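Local coordinates for protein aromatic-L-amino-acid decarboxylase (Catharanthus roseus, PDB 6EEW) that decarboxylates L-tryptophan to tryptamine and 5-hydroxy-L-tryptophan to serotonin, using pyridoxal 5'-phosphate as cofactor, and works as a homodimer, at residues I171-A182 with V251-L259; I233-E243 with P269-F280. All coordinates share one frame; numbering follows the deposited sequence. Where two conformers were deposited one is given.

Interaction 1 of 2, residues I171-A182 with V251-L259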
loop_
_atom_site.group_PDB
_atom_site.type_symbol
_atom_site.label_atom_id
_atom_site.label_comp_id
_atom_site.label_asym_id
_atom_site.label_seq_id
_atom_site.Cartn_x
_atom_site.Cartn_y
_atom_site.Cartn_z
ATOM N N ILE A 171 11.112 4.470 3.425
ATOM C CA ILE A 171 12.485 4.249 3.861
ATOM C C ILE A 171 13.122 3.128 3.055
ATOM O O ILE A 171 14.295 3.215 2.670
ATOM C CB ILE A 171 12.541 3.962 5.370
ATOM C CG1 ILE A 171 12.164 5.234 6.142
ATOM C CG2 ILE A 171 13.944 3.589 5.776
ATOM C CD1 ILE A 171 12.247 5.086 7.658
ATOM N N LEU A 172 12.375 2.043 2.814
ATOM C CA LEU A 172 12.901 0.936 2.023
ATOM C C LEU A 172 13.325 1.406 0.636
ATOM O O LEU A 172 14.404 1.044 0.154
ATOM C CB LEU A 172 11.852 -0.175 1.934
ATOM C CG LEU A 172 12.171 -1.410 1.092
ATOM C CD1 LEU A 172 13.453 -2.082 1.554
ATOM C CD2 LEU A 172 11.014 -2.397 1.125
ATOM N N CYS A 173 12.505 2.237 -0.008
ATOM C CA CYS A 173 12.852 2.749 -1.330
ATOM C C CYS A 173 14.115 3.608 -1.278
ATOM O O CYS A 173 15.022 3.447 -2.110
ATOM C CB CYS A 173 11.657 3.508 -1.920
ATOM S SG CYS A 173 10.329 2.355 -2.600
ATOM N N THR A 174 14.210 4.519 -0.300
ATOM C CA THR A 174 15.417 5.347 -0.268
ATOM C C THR A 174 16.645 4.520 0.063
ATOM O O THR A 174 17.733 4.778 -0.475
ATOM C CB THR A 174 15.271 6.527 0.709
ATOM O OG1 THR A 174 15.209 6.057 2.065
ATOM C CG2 THR A 174 14.040 7.330 0.374
ATOM N N ILE A 175 16.491 3.504 0.911
ATOM C CA ILE A 175 17.605 2.609 1.221
ATOM C C ILE A 175 18.059 1.862 -0.027
ATOM O O ILE A 175 19.261 1.665 -0.249
ATOM C CB ILE A 175 17.208 1.613 2.324
ATOM C CG1 ILE A 175 16.804 2.337 3.599
ATOM C CG2 ILE A 175 18.344 0.638 2.591
ATOM C CD1 ILE A 175 16.482 1.371 4.739
ATOM N N ILE A 176 17.113 1.403 -0.846
ATOM C CA ILE A 176 17.516 0.678 -2.049
ATOM C C ILE A 176 18.196 1.627 -3.028
ATOM O O ILE A 176 19.181 1.266 -3.684
ATOM C CB ILE A 176 16.314 -0.029 -2.703
ATOM C CG1 ILE A 176 15.843 -1.210 -1.843
ATOM C CG2 ILE A 176 16.697 -0.486 -4.107
ATOM C CD1 ILE A 176 14.615 -1.893 -2.347
ATOM N N ALA A 177 17.685 2.854 -3.145
ATOM C CA ALA A 177 18.332 3.853 -3.991
ATOM C C ALA A 177 19.786 4.062 -3.578
ATOM O O ALA A 177 20.700 4.046 -4.415
ATOM C CB ALA A 177 17.555 5.173 -3.931
ATOM N N ALA A 178 20.022 4.255 -2.282
ATOM C CA ALA A 178 21.391 4.427 -1.809
ATOM C C ALA A 178 22.233 3.187 -2.097
ATOM O O ALA A 178 23.386 3.288 -2.556
ATOM C CB ALA A 178 21.392 4.746 -0.315
ATOM N N ARG A 179 21.674 2.004 -1.799
ATOM C CA ARG A 179 22.370 0.743 -2.054
ATOM C C ARG A 179 22.788 0.629 -3.510
ATOM O O ARG A 179 23.916 0.238 -3.815
ATOM C CB ARG A 179 21.478 -0.442 -1.666
ATOM C CG ARG A 179 22.132 -1.831 -1.867
ATOM C CD ARG A 179 21.062 -2.946 -1.926
ATOM N NE ARG A 179 20.344 -2.917 -3.201
ATOM C CZ ARG A 179 19.183 -3.521 -3.431
ATOM N NH1 ARG A 179 18.577 -4.207 -2.468
ATOM N NH2 ARG A 179 18.614 -3.413 -4.622
ATOM N N GLU A 180 21.885 0.964 -4.425
ATOM C CA GLU A 180 22.187 0.793 -5.839
ATOM C C GLU A 180 23.203 1.826 -6.309
ATOM O O GLU A 180 24.029 1.530 -7.173
ATOM C CB GLU A 180 20.913 0.847 -6.678
ATOM C CG GLU A 180 20.091 -0.448 -6.669
ATOM C CD GLU A 180 20.868 -1.699 -7.105
ATOM O OE1 GLU A 180 21.693 -1.625 -8.051
ATOM O OE2 GLU A 180 20.657 -2.769 -6.485
ATOM N N ARG A 181 23.155 3.051 -5.779
ATOM C CA ARG A 181 24.228 3.993 -6.101
ATOM C C ARG A 181 25.580 3.381 -5.758
ATOM O O ARG A 181 26.513 3.357 -6.586
ATOM C CB ARG A 181 24.038 5.309 -5.352
ATOM C CG ARG A 181 25.158 6.293 -5.641
ATOM C CD ARG A 181 24.926 7.651 -5.027
ATOM N NE ARG A 181 24.823 7.610 -3.576
ATOM C CZ ARG A 181 24.474 8.673 -2.858
ATOM N NH1 ARG A 181 24.202 9.810 -3.478
ATOM N NH2 ARG A 181 24.388 8.608 -1.534
ATOM N N ALA A 182 25.684 2.826 -4.548
ATOM C CA ALA A 182 26.931 2.167 -4.164
ATOM C C ALA A 182 27.263 1.002 -5.099
ATOM O O ALA A 182 28.389 0.898 -5.586
ATOM C CB ALA A 182 26.859 1.692 -2.711
ATOM N N VAL A 251 31.836 0.724 4.010
ATOM C CA VAL A 251 31.329 1.853 3.239
ATOM C C VAL A 251 30.055 2.360 3.902
ATOM O O VAL A 251 29.009 1.694 3.829
ATOM C CB VAL A 251 31.107 1.461 1.772
ATOM C CG1 VAL A 251 30.407 2.567 1.034
ATOM C CG2 VAL A 251 32.457 1.198 1.126
ATOM N N PRO A 252 30.109 3.507 4.586
ATOM C CA PRO A 252 28.890 4.096 5.160
ATOM C C PRO A 252 27.914 4.514 4.073
ATOM O O PRO A 252 28.243 5.298 3.178
ATOM C CB PRO A 252 29.415 5.310 5.941
ATOM C CG PRO A 252 30.897 5.067 6.127
ATOM C CD PRO A 252 31.310 4.297 4.896
ATOM N N LEU A 253 26.677 4.054 4.203
ATOM C CA LEU A 253 25.720 4.092 3.110
ATOM C C LEU A 253 24.489 4.915 3.433
ATOM O O LEU A 253 24.082 5.770 2.631
ATOM C CB LEU A 253 25.296 2.657 2.789
ATOM C CG LEU A 253 24.300 2.424 1.662
ATOM C CD1 LEU A 253 24.956 2.542 0.291
ATOM C CD2 LEU A 253 23.637 1.071 1.859
ATOM N N PHE A 254 23.894 4.701 4.597
ATOM C CA PHE A 254 22.555 5.214 4.823
ATOM C C PHE A 254 22.436 5.588 6.281
ATOM O O PHE A 254 22.887 4.846 7.161
ATOM C CB PHE A 254 21.482 4.182 4.476
ATOM C CG PHE A 254 20.072 4.715 4.532
ATOM C CD1 PHE A 254 19.300 4.581 5.669
ATOM C CD2 PHE A 254 19.515 5.321 3.426
ATOM C CE1 PHE A 254 17.992 5.062 5.699
ATOM C CE2 PHE A 254 18.199 5.800 3.445
ATOM C CZ PHE A 254 17.443 5.668 4.583
ATOM N N LEU A 255 21.817 6.737 6.519
ATOM C CA LEU A 255 21.571 7.243 7.854
ATOM C C LEU A 255 20.107 7.611 7.893
ATOM O O LEU A 255 19.634 8.375 7.039
ATOM C CB LEU A 255 22.442 8.463 8.175
ATOM C CG LEU A 255 21.942 9.205 9.409
ATOM C CD1 LEU A 255 22.124 8.304 10.642
ATOM C CD2 LEU A 255 22.645 10.577 9.575
ATOM N N CYS A 256 19.393 7.035 8.848
ATOM C CA CYS A 256 17.994 7.350 9.082
ATOM C C CYS A 256 17.956 8.256 10.295
ATOM O O CYS A 256 18.132 7.793 11.425
ATOM C CB CYS A 256 17.186 6.078 9.310
ATOM S SG CYS A 256 15.427 6.356 9.521
ATOM N N ALA A 257 17.730 9.546 10.064
ATOM C CA ALA A 257 17.566 10.513 11.140
ATOM C C ALA A 257 16.077 10.681 11.427
ATOM O O ALA A 257 15.302 11.051 10.534
ATOM C CB ALA A 257 18.202 11.846 10.759
ATOM N N THR A 258 15.689 10.450 12.679
ATOM C CA THR A 258 14.292 10.443 13.091
ATOM C C THR A 258 13.903 11.748 13.778
ATOM O O THR A 258 14.533 12.164 14.760
ATOM C CB THR A 258 14.021 9.282 14.034
ATOM O OG1 THR A 258 14.523 8.079 13.447
ATOM C CG2 THR A 258 12.523 9.157 14.291
ATOM N N LEU A 259 12.859 12.381 13.247
ATOM C CA LEU A 259 12.249 13.577 13.803
ATOM C C LEU A 259 10.955 13.142 14.486
ATOM O O LEU A 259 9.891 13.105 13.874
ATOM C CB LEU A 259 12.006 14.601 12.708
ATOM C CG LEU A 259 11.881 16.039 13.174
ATOM C CD1 LEU A 259 13.160 16.443 13.900
ATOM C CD2 LEU A 259 11.623 16.937 11.986
#

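Interaction 2 of 2, residues I233-E243 with P269-F280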
loop_
_atom_site.group_PDB
_atom_site.type_symbol
_atom_site.label_atom_id
_atom_site.label_comp_id
_atom_site.label_asym_id
_atom_site.label_seq_id
_atom_site.Cartn_x
_atom_site.Cartn_y
_atom_site.Cartn_z
ATOM N N ILE A 233 20.128 11.559 18.688
ATOM C CA ILE A 233 21.463 11.152 18.251
ATOM C C ILE A 233 22.481 12.246 18.552
ATOM O O ILE A 233 22.282 13.423 18.223
ATOM C CB ILE A 233 21.461 10.790 16.760
ATOM C CG1 ILE A 233 20.604 9.543 16.521
ATOM C CG2 ILE A 233 22.894 10.550 16.278
ATOM C CD1 ILE A 233 20.666 9.010 15.102
ATOM N N SER A 234 23.582 11.868 19.171
ATOM C CA SER A 234 24.686 12.801 19.336
ATOM C C SER A 234 25.558 12.785 18.087
ATOM O O SER A 234 26.085 11.724 17.725
ATOM C CB SER A 234 25.519 12.445 20.550
ATOM O OG SER A 234 26.782 13.067 20.443
ATOM N N PRO A 235 25.733 13.919 17.400
ATOM C CA PRO A 235 26.567 13.910 16.190
ATOM C C PRO A 235 27.952 13.341 16.442
ATOM O O PRO A 235 28.450 12.564 15.622
ATOM C CB PRO A 235 26.613 15.390 15.787
ATOM C CG PRO A 235 25.376 15.974 16.370
ATOM C CD PRO A 235 25.163 15.246 17.669
ATOM N N GLN A 236 28.579 13.705 17.563
ATOM C CA GLN A 236 29.899 13.173 17.892
ATOM C C GLN A 236 29.902 11.648 17.882
ATOM O O GLN A 236 30.812 11.016 17.330
ATOM C CB GLN A 236 30.345 13.710 19.255
ATOM C CG GLN A 236 30.481 15.234 19.323
ATOM C CD GLN A 236 29.301 15.934 20.005
ATOM O OE1 GLN A 236 28.134 15.726 19.651
ATOM N NE2 GLN A 236 29.610 16.778 20.989
ATOM N N VAL A 237 28.885 11.043 18.501
ATOM C CA VAL A 237 28.770 9.584 18.533
ATOM C C VAL A 237 28.760 9.015 17.118
ATOM O O VAL A 237 29.515 8.087 16.783
ATOM C CB VAL A 237 27.504 9.173 19.313
ATOM C CG1 VAL A 237 27.253 7.670 19.185
ATOM C CG2 VAL A 237 27.635 9.557 20.778
ATOM N N LEU A 238 27.905 9.571 16.266
ATOM C CA LEU A 238 27.799 9.082 14.899
ATOM C C LEU A 238 29.103 9.268 14.135
ATOM O O LEU A 238 29.496 8.396 13.354
ATOM C CB LEU A 238 26.657 9.800 14.188
ATOM C CG LEU A 238 26.461 9.571 12.693
ATOM C CD1 LEU A 238 26.169 8.104 12.385
ATOM C CD2 LEU A 238 25.327 10.475 12.174
ATOM N N ARG A 239 29.771 10.409 14.320
ATOM C CA ARG A 239 31.019 10.633 13.606
ATOM C C ARG A 239 32.050 9.607 14.014
ATOM O O ARG A 239 32.776 9.065 13.169
ATOM C CB ARG A 239 31.566 12.025 13.874
ATOM C CG ARG A 239 33.010 12.148 13.419
ATOM C CD ARG A 239 33.544 13.528 13.663
ATOM N NE ARG A 239 32.814 14.512 12.875
ATOM C CZ ARG A 239 33.070 14.779 11.602
ATOM N NH1 ARG A 239 34.050 14.133 10.966
ATOM N NH2 ARG A 239 32.350 15.699 10.972
ATOM N N LYS A 240 32.136 9.333 15.315
ATOM C CA LYS A 240 33.086 8.336 15.785
ATOM C C LYS A 240 32.789 6.980 15.148
ATOM O O LYS A 240 33.694 6.300 14.638
ATOM C CB LYS A 240 33.033 8.258 17.311
ATOM C CG LYS A 240 33.990 7.250 17.903
ATOM C CD LYS A 240 35.405 7.602 17.462
ATOM C CE LYS A 240 36.432 6.622 17.985
ATOM N NZ LYS A 240 37.776 6.923 17.424
ATOM N N MET A 241 31.509 6.594 15.123
ATOM C CA MET A 241 31.130 5.318 14.516
ATOM C C MET A 241 31.487 5.280 13.033
ATOM O O MET A 241 32.050 4.293 12.542
ATOM C CB MET A 241 29.636 5.058 14.720
ATOM C CG MET A 241 29.215 4.888 16.180
ATOM S SD MET A 241 27.422 4.827 16.406
ATOM C CE MET A 241 27.008 3.346 15.479
ATOM N N VAL A 242 31.149 6.338 12.299
ATOM C CA VAL A 242 31.407 6.363 10.863
ATOM C C VAL A 242 32.898 6.264 10.585
ATOM O O VAL A 242 33.332 5.533 9.686
ATOM C CB VAL A 242 30.802 7.630 10.229
ATOM C CG1 VAL A 242 31.238 7.759 8.776
ATOM C CG2 VAL A 242 29.274 7.613 10.332
ATOM N N GLU A 243 33.713 6.977 11.358
ATOM C CA GLU A 243 35.143 6.973 11.074
ATOM C C GLU A 243 35.777 5.635 11.437
ATOM O O GLU A 243 36.716 5.188 10.762
ATOM C CB GLU A 243 35.813 8.146 11.791
ATOM C CG GLU A 243 35.402 9.481 11.166
ATOM C CD GLU A 243 35.973 10.699 11.876
ATOM O OE1 GLU A 243 36.255 10.607 13.094
ATOM O OE2 GLU A 243 36.116 11.757 11.219
ATOM N N PRO A 269 19.166 15.725 15.421
ATOM C CA PRO A 269 19.465 17.072 14.910
ATOM C C PRO A 269 19.791 17.013 13.426
ATOM O O PRO A 269 20.875 16.576 13.029
ATOM C CB PRO A 269 20.674 17.505 15.759
ATOM C CG PRO A 269 21.374 16.226 16.086
ATOM C CD PRO A 269 20.284 15.163 16.197
ATOM N N VAL A 270 18.843 17.457 12.599
ATOM C CA VAL A 270 19.026 17.383 11.152
ATOM C C VAL A 270 20.240 18.188 10.711
ATOM O O VAL A 270 21.020 17.742 9.861
ATOM C CB VAL A 270 17.749 17.853 10.431
ATOM C CG1 VAL A 270 18.031 18.062 8.961
ATOM C CG2 VAL A 270 16.629 16.836 10.622
ATOM N N ASP A 271 20.432 19.375 11.292
ATOM C CA ASP A 271 21.444 20.304 10.787
ATOM C C ASP A 271 22.853 19.738 10.919
ATOM O O ASP A 271 23.644 19.815 9.972
ATOM C CB ASP A 271 21.328 21.657 11.501
ATOM C CG ASP A 271 21.160 21.512 12.996
ATOM O OD1 ASP A 271 21.270 20.360 13.483
ATOM O OD2 ASP A 271 20.890 22.539 13.674
ATOM N N SER A 272 23.207 19.193 12.091
ATOM C CA SER A 272 24.555 18.638 12.265
ATOM C C SER A 272 24.717 17.270 11.593
ATOM O O SER A 272 25.760 16.986 10.967
ATOM C CB SER A 272 24.888 18.529 13.751
ATOM O OG SER A 272 23.882 17.815 14.443
ATOM N N LEU A 273 23.695 16.409 11.719
ATOM C CA LEU A 273 23.789 15.066 11.157
ATOM C C LEU A 273 23.902 15.108 9.643
ATOM O O LEU A 273 24.636 14.312 9.050
ATOM C CB LEU A 273 22.585 14.222 11.575
ATOM C CG LEU A 273 22.452 13.905 13.060
ATOM C CD1 LEU A 273 21.193 13.098 13.317
ATOM C CD2 LEU A 273 23.684 13.168 13.564
ATOM N N SER A 274 23.169 16.009 8.997
ATOM C CA SER A 274 23.235 16.069 7.542
ATOM C C SER A 274 24.602 16.545 7.088
ATOM O O SER A 274 25.116 16.089 6.063
ATOM C CB SER A 274 22.136 16.976 6.996
ATOM O OG SER A 274 22.280 18.294 7.493
ATOM N N GLU A 275 25.192 17.487 7.827
ATOM C CA GLU A 275 26.567 17.882 7.551
ATOM C C GLU A 275 27.481 16.668 7.572
ATOM O O GLU A 275 28.368 16.525 6.716
ATOM C CB GLU A 275 27.026 18.922 8.575
ATOM C CG GLU A 275 28.247 19.708 8.140
ATOM C CD GLU A 275 27.985 20.578 6.924
ATOM O OE1 GLU A 275 27.383 21.666 7.082
ATOM O OE2 GLU A 275 28.376 20.168 5.808
ATOM N N ILE A 276 27.264 15.766 8.534
ATOM C CA ILE A 276 28.081 14.552 8.577
ATOM C C ILE A 276 27.763 13.648 7.379
ATOM O O ILE A 276 28.664 13.100 6.730
ATOM C CB ILE A 276 27.871 13.813 9.907
ATOM C CG1 ILE A 276 28.351 14.673 11.068
ATOM C CG2 ILE A 276 28.685 12.541 9.918
ATOM C CD1 ILE A 276 28.029 14.086 12.413
ATOM N N ALA A 277 26.485 13.502 7.046
ATOM C CA ALA A 277 26.135 12.655 5.906
ATOM C C ALA A 277 26.844 13.155 4.655
ATOM O O ALA A 277 27.489 12.379 3.935
ATOM C CB ALA A 277 24.624 12.618 5.708
ATOM N N ASN A 278 26.764 14.469 4.409
ATOM C CA ASN A 278 27.466 15.061 3.276
ATOM C C ASN A 278 28.952 14.760 3.341
ATOM O O ASN A 278 29.558 14.373 2.335
ATOM C CB ASN A 278 27.239 16.572 3.230
ATOM C CG ASN A 278 25.838 16.946 2.799
ATOM O OD1 ASN A 278 24.882 16.822 3.565
ATOM N ND2 ASN A 278 25.711 17.431 1.570
ATOM N N GLU A 279 29.557 14.901 4.518
ATOM C CA GLU A 279 31.003 14.710 4.592
ATOM C C GLU A 279 31.407 13.302 4.188
ATOM O O GLU A 279 32.398 13.118 3.472
ATOM C CB GLU A 279 31.523 15.011 5.991
ATOM C CG GLU A 279 32.984 14.602 6.186
ATOM C CD GLU A 279 33.503 14.990 7.560
ATOM O OE1 GLU A 279 32.725 15.641 8.299
ATOM O OE2 GLU A 279 34.669 14.646 7.902
ATOM N N PHE A 280 30.655 12.291 4.611
ATOM C CA PHE A 280 31.102 10.925 4.371
ATOM C C PHE A 280 30.367 10.240 3.226
ATOM O O PHE A 280 30.518 9.028 3.054
ATOM C CB PHE A 280 30.974 10.096 5.649
ATOM C CG PHE A 280 31.957 10.472 6.715
ATOM C CD1 PHE A 280 33.259 10.033 6.643
ATOM C CD2 PHE A 280 31.581 11.272 7.776
ATOM C CE1 PHE A 280 34.184 10.376 7.623
ATOM C CE2 PHE A 280 32.498 11.628 8.759
ATOM C CZ PHE A 280 33.804 11.175 8.680
#

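Interaction 1 of 2, residues I171-A182 with V251-L259
Phe254 is the main bump on strand 251-258, and it fills a hollow of helix 171-182 formed by Ile171, Thr174, Ile175 and Ala178. With chi1 at -173°, CG of Phe254 is trans to the backbone N, and the ring stands off the strand against the helix. There Ile175 lays its CG1 over one ring face in a CH-pi contact, 3.6 Å from the centroid of the Phe254 ring; the flat ring offers a broad face to the branched isoleucine. Two smaller groups border the edge of the same ring: Thr174 OG1, 3.3 Å from Phe254 CE2, and Ala178 CB, 4.2 Å from Phe254 CD2. Ala178 CB points at the strand between this edge and Leu253, and so small a methyl is consistent with the 6.6 Å between the CA atoms of Ala178 and Leu253. The helix runs nearly antiparallel to the strand, at 164°, and packs on one face of the central mixed sheet, as in the aminotransferase-like fold of PLP enzymes. Leu253 makes the second bump: its CD1 pushes into a shallow groove, 3.3 Å from Ala178 O and 3.7 Å from Ala182 CB. Beyond Phe254, Ile171 reaches across with CD1 to Cys256 SG, 3.9 Å away. The Arg179 guanidinium is engaged elsewhere, in a salt bridge to Glu180 and hydrogen bonds to Ala213 O of its own chain and Lys211 O and Leu212 O of the second subunit.

Interaction 2 of 2, residues I233-E243 with P269-F280
Helices 235-243 and 270-280 run side by side in the same direction, their axes 15° apart in angle and 10.0 Å apart at closest approach. The Pro235 ring abuts the start of the other helix, its CG 3.1 Å from Ser272 OG; a compact serine allows this closeness. Deeper in, Leu238 CD2 presses tightly on Leu273 CD2 (3.4 Å), which Ile233 CG2 also touches, while Ile276 CD1 packs against Pro235. At the far end Val242 CG1 makes a CH-pi contact over one face of the Phe280 ring, 3.6 Å from its centroid, and Glu279 CG lies off-centre over the opposite face. A bend at chi3 (-63°) brings the long Arg239 side chain to Glu279, gripped end-on: NH2 to OE1 at 2.7 Å, NH1 to OE2 at 3.2 Å, the latter bond almost straight at 177°. The many-handed guanidinium can serve two carboxylates, and NH1 also binds Glu243 OE2. A methionine in place of this arginine would remove these bonds, and Glu279 and Glu243 would probably be left as like charges without their shared cation. Helix 270-280 is the crossover of a beta-alpha-beta unit joining parallel strands 251-258 and 283-287, and both helices flank one sheet face, as in the PLP-dependent aminotransferase-like fold.

Interactions 1 and 2 have their centres 15 Å apart and both involve the central mixed sheet: interaction 1 includes its inner strand 251-258, and the helices of interaction 2 lie against it. Helix 171-182 comes first in the chain; helix 235-247, strand 251-258 and helix 270-280 then follow one another, so the segments of the two contacts interleave. The strand ties them together: Phe254 and Cys256 face helix 171-182, whereas Leu255 and Ala257 meet the helix pair of interaction 2, with Leu255 CD2 3.7 Å from Leu238 CD2. The sheet is thus sandwiched between helical layers. Interaction 1 borders the dimer interface; the segments of interaction 2 touch no other chain of the assembly.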